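Local atomic coordinates of exodeoxyribonuclease III (Methanosarcina mazei, PDB entry 5J8N), a protein that probably cleaves DNA at abasic sites and trims 3' ends of duplex DNA, as a magnesium-dependent member of the AP/ExoA family of repair nucleases. Residues D104-N109 / K144-C149; T73-K78 / T100-F105. The protein carries 3 engineered substitutions. All coordinates share one frame; numbering follows the deposited sequence.

Interaction 1: D104-N109 / K144-C149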
# COMPACT_ATOMS: atom_id res chain seq x y z
N ASP A 104 14.07 9.24 -9.77
CA ASP A 104 13.45 10.43 -9.16
C ASP A 104 12.92 10.24 -7.75
O ASP A 104 12.58 11.22 -7.08
CB ASP A 104 12.30 10.91 -10.05
CG ASP A 104 12.79 11.45 -11.40
OD1 ASP A 104 13.50 12.46 -11.37
OD2 ASP A 104 12.43 10.82 -12.42
N PHE A 105 12.87 9.01 -7.24
CA PHE A 105 12.34 8.79 -5.91
C PHE A 105 12.56 7.36 -5.50
O PHE A 105 12.78 6.49 -6.36
CB PHE A 105 10.83 9.12 -5.81
CG PHE A 105 9.94 8.32 -6.77
CD1 PHE A 105 9.77 8.78 -8.07
CD2 PHE A 105 9.35 7.14 -6.37
CE1 PHE A 105 8.98 8.06 -8.96
CE2 PHE A 105 8.52 6.43 -7.27
CZ PHE A 105 8.34 6.88 -8.55
N VAL A 106 12.44 7.13 -4.20
CA VAL A 106 12.43 5.80 -3.60
C VAL A 106 10.99 5.35 -3.38
O VAL A 106 10.22 6.12 -2.78
CB VAL A 106 13.15 5.81 -2.26
CG1 VAL A 106 13.04 4.46 -1.54
CG2 VAL A 106 14.66 6.20 -2.45
N LEU A 107 10.63 4.14 -3.82
CA LEU A 107 9.30 3.60 -3.61
C LEU A 107 9.31 2.48 -2.60
O LEU A 107 10.05 1.50 -2.76
CB LEU A 107 8.74 3.08 -4.91
CG LEU A 107 7.37 2.42 -4.84
CD1 LEU A 107 6.24 3.39 -4.39
CD2 LEU A 107 6.99 1.86 -6.23
N LEU A 108 8.50 2.62 -1.56
CA LEU A 108 8.32 1.54 -0.56
C LEU A 108 6.91 1.02 -0.70
O LEU A 108 5.95 1.79 -0.51
CB LEU A 108 8.56 2.06 0.88
CG LEU A 108 9.90 2.81 1.09
CD1 LEU A 108 10.00 3.23 2.55
CD2 LEU A 108 11.12 1.98 0.63
N ASN A 109 6.78 -0.26 -1.01
CA ASN A 109 5.51 -0.93 -1.18
C ASN A 109 5.28 -1.83 0.03
O ASN A 109 6.09 -2.73 0.26
CB ASN A 109 5.57 -1.72 -2.48
CG ASN A 109 4.31 -2.56 -2.73
OD1 ASN A 109 3.30 -2.32 -2.08
ND2 ASN A 109 4.35 -3.48 -3.72
N LYS A 144 16.51 11.49 0.43
CA LYS A 144 15.69 10.76 -0.51
C LYS A 144 14.34 11.42 -0.61
O LYS A 144 13.82 12.01 0.36
CB LYS A 144 15.52 9.30 -0.07
CG LYS A 144 16.79 8.48 -0.01
CD LYS A 144 17.54 8.51 -1.29
CE LYS A 144 18.72 7.55 -1.23
NZ LYS A 144 19.57 7.59 -2.46
N LYS A 145 13.71 11.24 -1.78
CA LYS A 145 12.28 11.55 -2.01
C LYS A 145 11.55 10.26 -1.86
O LYS A 145 11.83 9.33 -2.63
CB LYS A 145 12.08 12.18 -3.41
CG LYS A 145 12.63 13.63 -3.50
CD LYS A 145 13.64 13.77 -4.65
CE LYS A 145 12.91 14.03 -5.97
NZ LYS A 145 13.72 13.76 -7.24
N LEU A 146 10.63 10.16 -0.90
CA LEU A 146 9.98 8.90 -0.57
C LEU A 146 8.55 8.86 -0.99
O LEU A 146 7.77 9.76 -0.65
CB LEU A 146 10.02 8.68 0.95
CG LEU A 146 11.45 8.41 1.43
CD1 LEU A 146 11.62 8.77 2.89
CD2 LEU A 146 11.80 6.96 1.19
N VAL A 147 8.16 7.78 -1.66
CA VAL A 147 6.78 7.47 -1.97
C VAL A 147 6.51 6.16 -1.25
O VAL A 147 7.27 5.19 -1.45
CB VAL A 147 6.56 7.31 -3.48
CG1 VAL A 147 5.11 6.91 -3.78
CG2 VAL A 147 6.89 8.56 -4.17
N ILE A 148 5.49 6.11 -0.41
CA ILE A 148 5.15 4.92 0.35
C ILE A 148 3.74 4.55 0.04
O ILE A 148 2.80 5.29 0.35
CB ILE A 148 5.30 5.15 1.87
CG1 ILE A 148 6.74 5.62 2.17
CG2 ILE A 148 4.97 3.88 2.64
CD1 ILE A 148 6.80 7.03 2.78
N CYS A 149 3.54 3.39 -0.56
CA CYS A 149 2.14 3.01 -0.86
C CYS A 149 1.85 1.68 -0.19
O CYS A 149 2.71 0.79 -0.04
CB CYS A 149 1.89 2.89 -2.36
SG CYS A 149 2.91 1.70 -3.27
O HOH W 1 13.96 14.34 -9.83
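Two bends in the side chain of Lys-145, at chi2 (125°) and chi3 (84°), fold its ammonium group back to the turn before the neighbouring strand, where NZ donates a hydrogen bond to Asp-104 O at 2.8 Å. NZ stands somewhat above that carbonyl plane, and a water it donates to passes the contact on to Asp-104 OD1; OD2 is held by Tyr-4. Beyond this polar end, 106-109 and 146-149 run parallel, the two strands of a beta-alpha-beta unit with helix 119-141 as the crossover. Lys-145 O accepts from Val-106 N, and the ladder continues through Val-147 N to Val-106 O, Leu-108 N to Val-147 O, and Cys-149 N to Leu-108 O, each donor nearly along its C=O axis. On the helix-covered face Leu-146 CD2 lies beside Val-106 CB at 3.9 Å. On the other face Val-147 CG2 meets Phe-105 CD2 obliquely at 3.6 Å, while Val-147 CG1 touches Leu-107 CD1 at 3.7 Å. The four ladder bonds thus pair alternate peptide groups, the others turning to strands 97-101 and 218-227, and the opposite charges of Asp-104 and Lys-145, too distant for a salt bridge, sit water-linked at the partly exposed end, where they probably pay less for desolvation.

Interaction 2: T73-K78 / T100-F105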
# COMPACT_ATOMS: atom_id res chain seq x y z
N THR A 73 5.88 -5.42 -7.03
CA THR A 73 5.91 -4.15 -7.76
C THR A 73 6.24 -4.44 -9.20
O THR A 73 7.22 -5.09 -9.52
CB THR A 73 6.96 -3.21 -7.16
OG1 THR A 73 6.54 -2.88 -5.85
CG2 THR A 73 7.14 -1.93 -7.99
N PHE A 74 5.40 -3.91 -10.08
CA PHE A 74 5.63 -3.86 -11.52
C PHE A 74 5.97 -2.46 -11.95
O PHE A 74 5.32 -1.52 -11.51
CB PHE A 74 4.36 -4.27 -12.29
CG PHE A 74 3.86 -5.64 -11.98
CD1 PHE A 74 3.06 -5.88 -10.85
CD2 PHE A 74 4.14 -6.68 -12.85
CE1 PHE A 74 2.55 -7.16 -10.59
CE2 PHE A 74 3.67 -7.97 -12.60
CZ PHE A 74 2.86 -8.18 -11.46
N SER A 75 6.95 -2.29 -12.84
CA SER A 75 7.23 -0.94 -13.33
C SER A 75 7.72 -1.01 -14.74
O SER A 75 8.48 -1.90 -15.16
CB SER A 75 8.23 -0.15 -12.43
OG SER A 75 9.42 -0.85 -12.26
N LYS A 76 7.35 0.02 -15.50
CA LYS A 76 7.84 0.12 -16.87
C LYS A 76 9.35 0.38 -16.93
O LYS A 76 10.02 -0.12 -17.83
CB LYS A 76 7.09 1.23 -17.65
CG LYS A 76 5.60 0.92 -17.80
CD LYS A 76 4.92 1.94 -18.74
CE LYS A 76 3.43 1.66 -18.86
NZ LYS A 76 2.84 2.53 -19.95
N ASN A 77 9.84 1.15 -15.96
CA ASN A 77 11.28 1.44 -15.85
C ASN A 77 11.95 0.47 -14.86
O ASN A 77 11.35 0.09 -13.87
CB ASN A 77 11.51 2.87 -15.39
CG ASN A 77 11.14 3.90 -16.46
OD1 ASN A 77 11.14 3.61 -17.65
ND2 ASN A 77 10.84 5.11 -16.02
N LYS A 78 13.21 0.14 -15.15
CA LYS A 78 13.97 -0.76 -14.26
C LYS A 78 14.43 0.03 -13.05
O LYS A 78 15.00 1.09 -13.19
CB LYS A 78 15.19 -1.36 -14.98
CG LYS A 78 15.87 -2.43 -14.12
CD LYS A 78 17.26 -2.79 -14.63
CE LYS A 78 17.18 -3.45 -15.97
NZ LYS A 78 18.53 -4.02 -16.30
N THR A 100 11.89 -0.35 -4.14
CA THR A 100 12.46 -0.18 -5.47
C THR A 100 12.81 1.29 -5.64
O THR A 100 11.91 2.14 -5.53
CB THR A 100 11.46 -0.64 -6.58
OG1 THR A 100 10.20 0.00 -6.35
CG2 THR A 100 11.27 -2.15 -6.55
N ASP A 101 14.06 1.59 -5.95
CA ASP A 101 14.49 2.99 -6.15
C ASP A 101 14.39 3.30 -7.61
O ASP A 101 14.84 2.49 -8.45
CB ASP A 101 15.92 3.22 -5.67
CG ASP A 101 16.07 3.06 -4.16
OD1 ASP A 101 15.11 2.67 -3.47
OD2 ASP A 101 17.15 3.41 -3.69
N TYR A 102 13.91 4.50 -7.92
CA TYR A 102 13.97 5.01 -9.30
C TYR A 102 14.82 6.27 -9.34
O TYR A 102 15.29 6.76 -8.29
CB TYR A 102 12.55 5.26 -9.83
CG TYR A 102 11.78 3.98 -9.83
CD1 TYR A 102 11.93 3.05 -10.88
CD2 TYR A 102 10.94 3.64 -8.77
CE1 TYR A 102 11.27 1.81 -10.84
CE2 TYR A 102 10.27 2.42 -8.72
CZ TYR A 102 10.44 1.51 -9.77
OH TYR A 102 9.83 0.28 -9.72
N GLU A 103 15.09 6.80 -10.55
CA GLU A 103 15.97 7.96 -10.61
C GLU A 103 15.39 9.12 -9.81
O GLU A 103 16.16 9.85 -9.20
CB GLU A 103 16.20 8.43 -12.06
CG GLU A 103 16.91 7.43 -12.95
CD GLU A 103 18.36 7.21 -12.59
OE1 GLU A 103 18.87 7.92 -11.69
OE2 GLU A 103 18.99 6.31 -13.18
N ASP A 104 14.07 9.24 -9.77
CA ASP A 104 13.45 10.43 -9.16
C ASP A 104 12.92 10.24 -7.75
O ASP A 104 12.58 11.22 -7.08
CB ASP A 104 12.30 10.91 -10.05
CG ASP A 104 12.79 11.45 -11.40
OD1 ASP A 104 13.50 12.46 -11.37
OD2 ASP A 104 12.43 10.82 -12.42
N PHE A 105 12.87 9.01 -7.24
CA PHE A 105 12.34 8.79 -5.91
C PHE A 105 12.56 7.36 -5.50
O PHE A 105 12.78 6.49 -6.36
CB PHE A 105 10.83 9.12 -5.81
CG PHE A 105 9.94 8.32 -6.77
CD1 PHE A 105 9.77 8.78 -8.07
CD2 PHE A 105 9.35 7.14 -6.37
CE1 PHE A 105 8.98 8.06 -8.96
CE2 PHE A 105 8.52 6.43 -7.27
CZ PHE A 105 8.34 6.88 -8.55
O HOH W 2 8.36 -1.28 -4.52
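A polar side-chain contact bridges two strands of different sheets: 73-78 carries the end of strand 71-75 into the following turn, while residues 100-105 take the end of strand 97-101 into the turn before strand 106-111. The ring of Tyr-102 spans the gap, its CG anti to the carbonyl carbon (chi1 -61°), and Tyr-102 OH donates to Ser-75 OG at 2.8 Å. Set between its own backbone N and carbonyl carbon, Ser-75 OG in turn donates to Asn-77 O at 2.7 Å, nearly along the C=O axis. Asn-77 O also meets the ring edge in its plane, 3.5 Å from Tyr-102 CE1, so the hydroxyl grips the last strand residue while the ring edge meets the turn beyond it. Farther in, Thr-73 CG2 points tip to tip at Tyr-102 OH, 3.9 Å away, and a water links Thr-73 OG1 to Thr-100 OG1; Thr-73 OG1 also accepts a hydrogen bond from Asn-109 ND2, whose OD1 is bonded to Gln-37 NE2. An alanine here, lacking the ring and the hydroxyl of Tyr-102, would probably loosen the tie between the two sheets. Two facing sheets are consistent with the alpha/beta sandwich of the DNase I-like fold.

The pair illustrates how one alpha/beta sandwich uses different chemistry within a sheet and between sheets. Interaction 1 is internal to a sheet, a largely buried strand pairing with continuous backbone bonding and apolar faces; interaction 2 is smaller, joins one sheet to the other through hydroxyls, a ring edge and water, and runs from buried threonines out to exposed Asn-77 and Lys-78. They share Asp-104 and Phe-105, since the turn ending 100-105 leads into strand 106-111, and Leu-107 N probably bonds to Thr-100 O, consistent with 97-101 being the antiparallel neighbour of that strand. Leu-107 CD2 also packs against Tyr-102 CE2, so side chains of the two contacts touch directly.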